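Local coordinates for protein glucose 1-dehydrogenase (Haloferax mediterranei, PDB 2B5W) that catalyses the zinc-dependent oxidation of D-glucose and related aldose sugars to the lactone, passing hydride to NADP(+), its preferred acceptor, or NAD(+), at residues A[26-31]-A[133-138]; A[85-90]-A[115-120]; A[150-155]-A[313-318]. The protein carries 1 engineered substitution. All blocks are in the same frame, centred on the assembly; numbering follows the deposited sequence.

Contact 1: residues A[26-31]-A[133-138]; sequences GEALVR and KYLVRI
Leu135 meets Ala28 and Val30 through a single methyl, CD1, which reaches across from the 133-138 side to both of them. It lies 4.0 Å from Ala28 CB, and its other partner is Val30 CG2, again 4.0 Å from Leu135 CD1. Val30 and Leu135 approach tip to tip, whereas Ala28 offers only its CB. All three side chains are buried, and the contact is purely apolar. Ala28 and Val30 stand two positions apart on strand 27-37, so both bonds to CB point toward Leu135 while the intervening Leu29 is turned away. In Leu135, CG sits opposite the carbonyl carbon (chi1 -71°), and the extended chi2 carries CD1 outward to the other strand. The Val30 methyl that is used lies beside its own backbone N, with CG1 anti to that N (chi1 -177°). The backbones themselves stay well apart: CA of Ala28 and CA of Leu135, the nearest pair, are 8.6 Å from each other. The two strands belong to the curled beta-sheet of the GroES-like catalytic domain, characteristic of zinc-containing alcohol dehydrogenases; they are not paired with each other, and their buried side chains meet between them. Strand 27-37 is held by antiparallel partners 64-71 and 127-131, with Ala28 bonded through its backbone to Ser130 and Val30 to Phe128. Strand 135-137 pairs instead with 82-85, whose Val83 touches Val30 and whose Pro85 touches Leu135. Leu77, from a loop, also packs on Leu135.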
loop_
_atom_site.group_PDB
_atom_site.type_symbol
_atom_site.label_atom_id
_atom_site.label_comp_id
_atom_site.label_asym_id
_atom_site.label_seq_id
_atom_site.Cartn_x
_atom_site.Cartn_y
_atom_site.Cartn_z
ATOM N N GLY A 26 -20.672 27.668 17.240
ATOM C CA GLY A 26 -19.561 26.738 17.158
ATOM C C GLY A 26 -18.413 27.252 16.301
ATOM O O GLY A 26 -17.415 26.552 16.195
ATOM N N GLU A 27 -18.573 28.428 15.709
ATOM C CA GLU A 27 -17.549 29.048 14.849
ATOM C C GLU A 27 -16.904 30.274 15.515
ATOM O O GLU A 27 -17.548 31.055 16.224
ATOM C CB GLU A 27 -18.157 29.515 13.515
ATOM C CG GLU A 27 -18.852 28.441 12.692
ATOM C CD GLU A 27 -19.295 28.927 11.320
ATOM O OE1 GLU A 27 -19.589 30.139 11.150
ATOM O OE2 GLU A 27 -19.311 28.072 10.400
ATOM N N ALA A 28 -15.633 30.528 15.180
ATOM C CA ALA A 28 -14.979 31.780 15.489
ATOM C C ALA A 28 -14.740 32.622 14.233
ATOM O O ALA A 28 -14.675 32.116 13.118
ATOM C CB ALA A 28 -13.646 31.527 16.145
ATOM N N LEU A 29 -14.646 33.918 14.442
ATOM C CA LEU A 29 -14.194 34.875 13.422
ATOM C C LEU A 29 -12.693 35.098 13.551
ATOM O O LEU A 29 -12.176 35.387 14.622
ATOM C CB LEU A 29 -14.918 36.216 13.540
ATOM C CG LEU A 29 -14.565 37.267 12.512
ATOM C CD1 LEU A 29 -15.072 36.861 11.149
ATOM C CD2 LEU A 29 -15.124 38.636 12.909
ATOM N N VAL A 30 -12.015 34.962 12.422
ATOM C CA VAL A 30 -10.564 35.019 12.323
ATOM C C VAL A 30 -10.175 36.153 11.378
ATOM O O VAL A 30 -10.708 36.278 10.266
ATOM C CB VAL A 30 -10.029 33.686 11.764
ATOM C CG1 VAL A 30 -8.463 33.727 11.719
ATOM C CG2 VAL A 30 -10.574 32.462 12.529
ATOM N N ARG A 31 -9.185 36.946 11.776
ATOM C CA ARG A 31 -8.542 37.896 10.892
ATOM C C ARG A 31 -7.378 37.209 10.213
ATOM O O ARG A 31 -6.453 36.745 10.876
ATOM C CB ARG A 31 -8.046 39.123 11.655
ATOM C CG ARG A 31 -7.325 40.111 10.799
ATOM C CD ARG A 31 -7.039 41.463 11.492
ATOM N NE ARG A 31 -6.554 41.402 12.883
ATOM C CZ ARG A 31 -5.297 41.314 13.252
ATOM N NH1 ARG A 31 -4.997 41.362 14.538
ATOM N NH2 ARG A 31 -4.326 41.177 12.375
ATOM N N LYS A 133 -13.667 23.350 15.841
ATOM C CA LYS A 133 -13.126 22.011 15.694
ATOM C C LYS A 133 -12.182 21.876 14.497
ATOM O O LYS A 133 -11.413 20.938 14.439
ATOM C CB LYS A 133 -14.252 20.984 15.574
ATOM C CG LYS A 133 -15.081 21.091 14.320
ATOM C CD LYS A 133 -16.375 20.237 14.422
ATOM C CE LYS A 133 -16.061 18.753 14.323
ATOM N NZ LYS A 133 -17.286 17.871 14.424
ATOM N N TYR A 134 -12.271 22.821 13.560
ATOM C CA TYR A 134 -11.412 22.874 12.371
ATOM C C TYR A 134 -10.408 24.022 12.424
ATOM O O TYR A 134 -9.761 24.303 11.408
ATOM C CB TYR A 134 -12.246 22.971 11.086
ATOM C CG TYR A 134 -13.256 21.840 10.936
ATOM C CD1 TYR A 134 -12.897 20.536 11.191
ATOM C CD2 TYR A 134 -14.574 22.104 10.628
ATOM C CE1 TYR A 134 -13.809 19.506 11.086
ATOM C CE2 TYR A 134 -15.488 21.071 10.517
ATOM C CZ TYR A 134 -15.104 19.776 10.767
ATOM O OH TYR A 134 -16.014 18.704 10.699
ATOM N N LEU A 135 -10.262 24.650 13.580
ATOM C CA LEU A 135 -9.230 25.661 13.804
ATOM C C LEU A 135 -8.204 25.029 14.717
ATOM O O LEU A 135 -8.532 24.618 15.836
ATOM C CB LEU A 135 -9.792 26.943 14.431
ATOM C CG LEU A 135 -10.655 27.761 13.464
ATOM C CD1 LEU A 135 -11.411 28.873 14.127
ATOM C CD2 LEU A 135 -9.809 28.292 12.282
ATOM N N VAL A 136 -6.956 24.984 14.260
ATOM C CA VAL A 136 -5.888 24.399 15.040
ATOM C C VAL A 136 -5.015 25.506 15.603
ATOM O O VAL A 136 -4.387 26.261 14.866
ATOM C CB VAL A 136 -5.043 23.442 14.180
ATOM C CG1 VAL A 136 -3.929 22.819 15.034
ATOM C CG2 VAL A 136 -5.928 22.389 13.520
ATOM N N ARG A 137 -4.967 25.633 16.922
ATOM C CA ARG A 137 -4.074 26.590 17.528
ATOM C C ARG A 137 -2.650 26.150 17.275
ATOM O O ARG A 137 -2.325 24.958 17.344
ATOM C CB ARG A 137 -4.324 26.644 19.041
ATOM C CG ARG A 137 -5.648 27.341 19.383
ATOM C CD ARG A 137 -6.114 27.110 20.831
ATOM N NE ARG A 137 -6.606 25.757 20.946
ATOM C CZ ARG A 137 -7.169 25.230 22.032
ATOM N NH1 ARG A 137 -7.300 25.931 23.142
ATOM N NH2 ARG A 137 -7.575 23.975 21.989
ATOM N N ILE A 138 -1.804 27.130 16.959
ATOM C CA ILE A 138 -0.382 26.868 16.745
ATOM C C ILE A 138 0.402 27.824 17.631
ATOM O O ILE A 138 -0.086 28.893 18.047
ATOM C CB ILE A 138 0.012 27.021 15.243
ATOM C CG1 ILE A 138 -0.088 28.475 14.782
ATOM C CG2 ILE A 138 -0.804 26.111 14.367
ATOM C CD1 ILE A 138 0.543 28.698 13.398
#

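Contact 2: residues A[85-90]-A[115-120]; sequences PTVRRP and RGIVGA
Arg115 N donates to Val87 O at 2.9 Å in a nearly straight bond, 177° at the hydrogen; CA of Val87 and CA of Arg115, the nearest pair, are 5.3 Å apart. The bond belongs to a small three-stranded sheet in the GroES-like domain, in which 88-89 runs antiparallel to 113-115 and 119-120 lies on the far side of 113-115. A classic beta bulge, with Ile117 and Val118 both facing Glu114, interrupts the second segment, and Gly116 N bonds to Ala120 O. Val87 lays CG1 over the Arg115 backbone, and the same methyl is 4.3 Å from Ile117 CD1. Its neighbour Arg88 forms a salt bridge with the substrate-binding Glu114. The arginines Arg89 and Arg115 meet by their aliphatic parts, CG to CG 3.9 Å, and Arg115 CD covers one face of the Arg89 guanidinium. The two guanidinium planes are nearly perpendicular, and the Arg115 group goes elsewhere, to the carbonyls of His121 and Gly122. A bend at chi2 (-72°) folds Arg89 back over its own segment, where NH1 reaches Thr86 OG1 and NH2 bonds to Ser130 OG. With Arg89 cut back to an alanine, Thr86 OG1 and Ser130 OG would probably lose these donors and the Arg115 methylenes their cover. Arg89 NH1 also donates to Arg88 O at 2.8 Å, with the oxygen in the guanidinium plane but the donor standing above the carbonyl plane.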
loop_
_atom_site.group_PDB
_atom_site.type_symbol
_atom_site.label_atom_id
_atom_site.label_comp_id
_atom_site.label_asym_id
_atom_site.label_seq_id
_atom_site.Cartn_x
_atom_site.Cartn_y
_atom_site.Cartn_z
ATOM N N PRO A 85 -6.675 26.957 9.896
ATOM C CA PRO A 85 -7.868 26.147 9.600
ATOM C C PRO A 85 -7.545 24.905 8.782
ATOM O O PRO A 85 -6.702 24.942 7.857
ATOM C CB PRO A 85 -8.731 27.110 8.741
ATOM C CG PRO A 85 -7.714 27.936 8.016
ATOM C CD PRO A 85 -6.543 28.116 8.983
ATOM N N THR A 86 -8.289 23.821 9.030
ATOM C CA THR A 86 -8.264 22.693 8.115
ATOM C C THR A 86 -9.065 23.099 6.868
ATOM O O THR A 86 -9.712 24.158 6.831
ATOM C CB THR A 86 -8.860 21.423 8.718
ATOM O OG1 THR A 86 -10.256 21.669 8.968
ATOM C CG2 THR A 86 -8.220 21.074 10.045
ATOM N N VAL A 87 -8.984 22.268 5.869
ATOM C CA VAL A 87 -9.507 22.575 4.547
ATOM C C VAL A 87 -10.891 22.006 4.269
ATOM O O VAL A 87 -11.706 22.650 3.604
ATOM C CB VAL A 87 -8.508 22.084 3.494
ATOM C CG1 VAL A 87 -8.985 22.420 2.093
ATOM C CG2 VAL A 87 -7.130 22.755 3.719
ATOM N N ARG A 88 -11.201 20.806 4.786
ATOM C CA ARG A 88 -12.453 20.187 4.389
ATOM C C ARG A 88 -13.606 20.555 5.276
ATOM O O ARG A 88 -13.487 20.657 6.491
ATOM C CB ARG A 88 -12.307 18.668 4.316
ATOM C CG ARG A 88 -11.567 18.217 3.103
ATOM C CD ARG A 88 -11.456 16.727 2.896
ATOM N NE ARG A 88 -10.780 16.422 1.633
ATOM C CZ ARG A 88 -10.721 15.213 1.097
ATOM N NH1 ARG A 88 -11.281 14.185 1.715
ATOM N NH2 ARG A 88 -10.140 15.030 -0.085
ATOM N N ARG A 89 -14.736 20.770 4.619
ATOM C CA ARG A 89 -16.006 21.102 5.278
ATOM C C ARG A 89 -17.093 20.221 4.676
ATOM O O ARG A 89 -16.981 19.748 3.539
ATOM C CB ARG A 89 -16.341 22.575 5.085
ATOM C CG ARG A 89 -15.314 23.515 5.683
ATOM C CD ARG A 89 -15.305 23.589 7.199
ATOM N NE ARG A 89 -14.330 24.548 7.684
ATOM C CZ ARG A 89 -13.025 24.272 7.850
ATOM N NH1 ARG A 89 -12.544 23.077 7.626
ATOM N NH2 ARG A 89 -12.220 25.215 8.255
ATOM N N PRO A 90 -18.164 20.022 5.428
ATOM C CA PRO A 90 -19.258 19.171 4.939
ATOM C C PRO A 90 -19.876 19.705 3.671
ATOM O O PRO A 90 -19.950 20.937 3.485
ATOM C CB PRO A 90 -20.271 19.178 6.099
ATOM C CG PRO A 90 -19.662 19.842 7.214
ATOM C CD PRO A 90 -18.392 20.500 6.800
ATOM N N ARG A 115 -12.152 24.113 1.103
ATOM C CA ARG A 115 -12.130 25.574 1.074
ATOM C C ARG A 115 -10.993 26.052 0.162
ATOM O O ARG A 115 -9.838 25.634 0.291
ATOM C CB ARG A 115 -11.996 26.113 2.495
ATOM C CG ARG A 115 -13.289 25.924 3.314
ATOM C CD ARG A 115 -13.555 26.879 4.449
ATOM N NE ARG A 115 -13.504 28.276 4.019
ATOM C CZ ARG A 115 -13.804 29.305 4.783
ATOM N NH1 ARG A 115 -14.227 29.133 6.029
ATOM N NH2 ARG A 115 -13.657 30.539 4.297
ATOM N N GLY A 116 -11.354 26.926 -0.786
ATOM C CA GLY A 116 -10.422 27.472 -1.754
ATOM C C GLY A 116 -10.171 26.595 -2.967
ATOM O O GLY A 116 -9.363 26.932 -3.822
ATOM N N ILE A 117 -10.824 25.442 -3.031
ATOM C CA ILE A 117 -10.506 24.449 -4.043
ATOM C C ILE A 117 -11.763 23.919 -4.729
ATOM O O ILE A 117 -11.878 23.987 -5.948
ATOM C CB ILE A 117 -9.691 23.306 -3.433
ATOM C CG1 ILE A 117 -8.444 23.835 -2.775
ATOM C CG2 ILE A 117 -9.310 22.297 -4.535
ATOM C CD1 ILE A 117 -7.688 22.759 -1.963
ATOM N N VAL A 118 -12.676 23.354 -3.950
ATOM C CA VAL A 118 -13.928 22.838 -4.534
ATOM C C VAL A 118 -15.131 23.024 -3.629
ATOM O O VAL A 118 -15.192 22.527 -2.496
ATOM C CB VAL A 118 -13.784 21.374 -4.977
ATOM C CG1 VAL A 118 -13.281 20.477 -3.835
ATOM C CG2 VAL A 118 -15.106 20.854 -5.573
ATOM N N GLY A 119 -16.101 23.787 -4.114
ATOM C CA GLY A 119 -17.379 23.909 -3.456
ATOM C C GLY A 119 -17.531 24.936 -2.358
ATOM O O GLY A 119 -18.655 25.212 -1.916
ATOM N N ALA A 120 -16.412 25.538 -1.916
ATOM C CA ALA A 120 -16.453 26.449 -0.783
ATOM C C ALA A 120 -15.324 27.470 -0.933
ATOM O O ALA A 120 -14.217 27.131 -1.307
ATOM C CB ALA A 120 -16.331 25.704 0.540
#

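Contact 3: residues A[150-155]-A[313-318]; sequences EPISIT and TVTFTK. With K (potassium ion), chain F; NAP (NADP nicotinamide-adenine-dinucleotide phosphate), chain I.
Ile152 and Phe316 cross at about a right angle, the isoleucine sending CD1 to the edge of the phenyl ring, near its plane, rather than over a face. The contact is 4.1 Å, from Ile152 CD1 to Phe316 CD2. The two branches of Ile152 part ways: while the CG1-CD1 arm goes to the ring, CG2, anti to the backbone N, comes within 4.3 Å of Thr315 CG2, so one residue of helix 149-164 spans two successive residues of helix 306-318. Thr315 divides its side chain by chemistry: the methyl faces Ile152, while OG1 binds a potassium ion at 2.8 Å and is hydrogen-bonded to Glu156. On the first helix, Ser153 OG donates to Glu150 O at 2.6 Å, in the carbonyl plane and on a lone pair; the same oxygen also accepts from Ile154 N. Ile154 brings CD1 to 3.7 Å from O7N of the NADP carboxamide, and CG2 lies near C4N of the nicotinamide. Glu150, a substrate-binding residue and known zinc ligand of the enzyme though not among the zinc's ligands in this structure, opens this segment. Helix 149-164 thus meets the nicotinamide through Ile154 and helix 306-318 through Ile152, probably where the coenzyme-binding fold joins the catalytic domain. Ala312 adds to the second helix's surface against Ile152, Leu187 and Met191 of helix 183-194 pack on the same isoleucine, and Glu64 of strand 64-71 touches Pro151.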
loop_
_atom_site.group_PDB
_atom_site.type_symbol
_atom_site.label_atom_id
_atom_site.label_comp_id
_atom_site.label_asym_id
_atom_site.label_seq_id
_atom_site.Cartn_x
_atom_site.Cartn_y
_atom_site.Cartn_z
ATOM N N GLU A 150 -0.314 23.896 6.866
ATOM C CA GLU A 150 -1.116 23.023 6.034
ATOM C C GLU A 150 -0.302 22.153 5.081
ATOM O O GLU A 150 -0.498 20.941 5.036
ATOM C CB GLU A 150 -2.247 23.809 5.303
ATOM C CG GLU A 150 -3.319 22.912 4.676
ATOM C CD GLU A 150 -2.993 22.411 3.299
ATOM O OE1 GLU A 150 -1.976 22.874 2.719
ATOM O OE2 GLU A 150 -3.722 21.530 2.756
ATOM N N PRO A 151 0.635 22.685 4.286
ATOM C CA PRO A 151 1.457 21.809 3.455
ATOM C C PRO A 151 2.239 20.764 4.246
ATOM O O PRO A 151 2.325 19.622 3.812
ATOM C CB PRO A 151 2.415 22.782 2.747
ATOM C CG PRO A 151 1.894 24.081 2.945
ATOM C CD PRO A 151 0.821 24.112 3.975
ATOM N N ILE A 152 2.818 21.160 5.378
ATOM C CA ILE A 152 3.532 20.181 6.232
ATOM C C ILE A 152 2.568 19.050 6.627
ATOM O O ILE A 152 2.935 17.869 6.602
ATOM C CB ILE A 152 4.197 20.838 7.463
ATOM C CG1 ILE A 152 5.330 21.801 7.036
ATOM C CG2 ILE A 152 4.802 19.753 8.393
ATOM C CD1 ILE A 152 5.849 22.659 8.143
ATOM N N SER A 153 1.339 19.431 6.971
ATOM C CA SER A 153 0.315 18.453 7.385
ATOM C C SER A 153 -0.027 17.429 6.317
ATOM O O SER A 153 -0.367 16.280 6.646
ATOM C CB SER A 153 -0.962 19.151 7.904
ATOM O OG SER A 153 -1.808 19.611 6.884
ATOM N N ILE A 154 -0.024 17.855 5.057
ATOM C CA ILE A 154 -0.238 16.959 3.922
ATOM C C ILE A 154 0.790 15.824 4.003
ATOM O O ILE A 154 0.456 14.652 3.856
ATOM C CB ILE A 154 -0.152 17.711 2.582
ATOM C CG1 ILE A 154 -1.307 18.704 2.421
ATOM C CG2 ILE A 154 -0.042 16.726 1.450
ATOM C CD1 ILE A 154 -2.660 18.103 2.405
ATOM N N THR A 155 2.059 16.173 4.181
ATOM C CA THR A 155 3.097 15.175 4.314
ATOM C C THR A 155 2.960 14.365 5.583
ATOM O O THR A 155 3.197 13.164 5.560
ATOM C CB THR A 155 4.469 15.853 4.211
ATOM O OG1 THR A 155 4.552 16.336 2.855
ATOM C CG2 THR A 155 5.601 14.852 4.416
ATOM N N THR A 313 3.305 21.330 13.650
ATOM C CA THR A 313 3.914 22.336 14.499
ATOM C C THR A 313 5.223 21.880 15.117
ATOM O O THR A 313 6.172 22.667 15.258
ATOM C CB THR A 313 2.988 22.923 15.594
ATOM O OG1 THR A 313 2.685 21.921 16.624
ATOM C CG2 THR A 313 1.668 23.390 14.986
ATOM N N VAL A 314 5.271 20.609 15.545
ATOM C CA VAL A 314 6.468 20.052 16.116
ATOM C C VAL A 314 7.559 19.877 15.037
ATOM O O VAL A 314 8.713 20.239 15.253
ATOM C CB VAL A 314 6.113 18.694 16.797
ATOM C CG1 VAL A 314 7.368 17.968 17.282
ATOM C CG2 VAL A 314 5.189 18.919 17.985
ATOM N N THR A 315 7.164 19.355 13.890
ATOM C CA THR A 315 8.106 19.183 12.798
ATOM C C THR A 315 8.683 20.520 12.356
ATOM O O THR A 315 9.885 20.660 12.128
ATOM C CB THR A 315 7.427 18.474 11.665
ATOM O OG1 THR A 315 7.086 17.129 12.064
ATOM C CG2 THR A 315 8.381 18.346 10.425
ATOM N N PHE A 316 7.827 21.547 12.285
ATOM C CA PHE A 316 8.296 22.894 11.923
ATOM C C PHE A 316 9.484 23.367 12.756
ATOM O O PHE A 316 10.452 23.903 12.241
ATOM C CB PHE A 316 7.136 23.871 12.075
ATOM C CG PHE A 316 7.478 25.299 11.735
ATOM C CD1 PHE A 316 8.044 26.106 12.632
ATOM C CD2 PHE A 316 7.099 25.813 10.511
ATOM C CE1 PHE A 316 8.359 27.427 12.310
ATOM C CE2 PHE A 316 7.371 27.133 10.188
ATOM C CZ PHE A 316 7.982 27.920 11.093
ATOM N N THR A 317 9.431 23.131 14.071
ATOM C CA THR A 317 10.482 23.511 14.999
ATOM C C THR A 317 11.847 22.888 14.716
ATOM O O THR A 317 12.904 23.421 15.063
ATOM C CB THR A 317 10.000 23.176 16.421
ATOM O OG1 THR A 317 8.787 23.913 16.700
ATOM C CG2 THR A 317 10.943 23.611 17.421
ATOM N N LYS A 318 11.814 21.728 14.022
ATOM C CA LYS A 318 13.019 21.011 13.664
ATOM C C LYS A 318 13.602 21.364 12.298
ATOM O O LYS A 318 14.712 20.947 11.952
ATOM C CB LYS A 318 12.730 19.516 13.659
ATOM C CG LYS A 318 12.312 18.983 14.978
ATOM C CD LYS A 318 12.126 17.456 14.976
ATOM C CE LYS A 318 11.463 16.972 16.265
ATOM N NZ LYS A 318 10.680 15.670 16.118
HETATM K K K F . 8.651 14.804 12.450
HETATM P PA NAP I . 4.429 21.886 -8.310
HETATM O O1A NAP I . 3.796 21.989 -9.614
HETATM O O2A NAP I . 4.904 23.236 -7.755
HETATM O O5B NAP I . 5.685 20.932 -8.356
HETATM C C5B NAP I . 5.781 19.782 -9.152
HETATM C C4B NAP I . 7.259 19.727 -9.467
HETATM O O4B NAP I . 7.523 18.478 -10.067
HETATM C C3B NAP I . 7.726 20.830 -10.437
HETATM O O3B NAP I . 8.756 21.641 -9.895
HETATM C C2B NAP I . 8.197 20.052 -11.667
HETATM O O2B NAP I . 9.388 20.542 -12.263
HETATM C C1B NAP I . 8.450 18.671 -11.112
HETATM N N9A NAP I . 8.247 17.649 -12.121
HETATM C C8A NAP I . 7.092 17.405 -12.827
HETATM N N7A NAP I . 7.322 16.379 -13.669
HETATM C C5A NAP I . 8.636 15.997 -13.536
HETATM C C6A NAP I . 9.435 15.019 -14.137
HETATM N N6A NAP I . 8.988 14.223 -15.131
HETATM N N1A NAP I . 10.748 14.888 -13.750
HETATM C C2A NAP I . 11.283 15.685 -12.761
HETATM N N3A NAP I . 10.507 16.661 -12.159
HETATM C C4A NAP I . 9.211 16.797 -12.530
HETATM O O3 NAP I . 3.390 21.385 -7.211
HETATM P PN NAP I . 3.509 21.248 -5.602
HETATM O O1N NAP I . 4.885 20.872 -5.168
HETATM O O2N NAP I . 2.783 22.345 -4.885
HETATM O O5D NAP I . 2.615 19.928 -5.714
HETATM C C5D NAP I . 3.186 18.703 -6.132
HETATM C C4D NAP I . 2.096 17.702 -6.509
HETATM O O4D NAP I . 1.358 17.387 -5.325
HETATM C C3D NAP I . 1.083 18.236 -7.525
HETATM O O3D NAP I . 0.742 17.241 -8.469
HETATM C C2D NAP I . -0.107 18.616 -6.651
HETATM O O2D NAP I . -1.344 18.668 -7.312
HETATM C C1D NAP I . -0.039 17.529 -5.579
HETATM N N1N NAP I . -0.619 17.864 -4.274
HETATM C C2N NAP I . -1.398 16.890 -3.728
HETATM C C3N NAP I . -1.910 17.064 -2.474
HETATM C C7N NAP I . -2.600 15.868 -1.884
HETATM O O7N NAP I . -3.265 16.186 -0.703
HETATM N N7N NAP I . -2.530 14.659 -2.505
HETATM C C4N NAP I . -1.697 18.238 -1.740
HETATM C C5N NAP I . -0.891 19.217 -2.306
HETATM C C6N NAP I . -0.327 19.011 -3.574
HETATM P P2B NAP I . 9.359 21.667 -13.476
HETATM O O1X NAP I . 8.875 22.941 -13.011
HETATM O O2X NAP I . 10.832 21.693 -13.933
HETATM O O3X NAP I . 8.470 21.147 -14.610
#

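Contacts 1 and 2 share the GroES-like domain, their centres about 14 Å apart: Tyr134 O lies 2.8 Å from Thr86 N, probably a hydrogen bond. Contact 3 joins helices 149-164 and 306-318, and each of the others touches it. Ile138 CG2 meets Thr313 CG2 at 3.7 Å, joining contact 1 to helix 306-318. Val87 CG2 of contact 2 lies 3.7 Å from OE2 of Glu150, an active-site residue that binds substrate. Contact 2 thus borders the active site, with the Ile117 side chain about 7 Å from the zinc; contact 1 is more remote, Leu135 lying about 11 Å from Glu150, side chain to side chain.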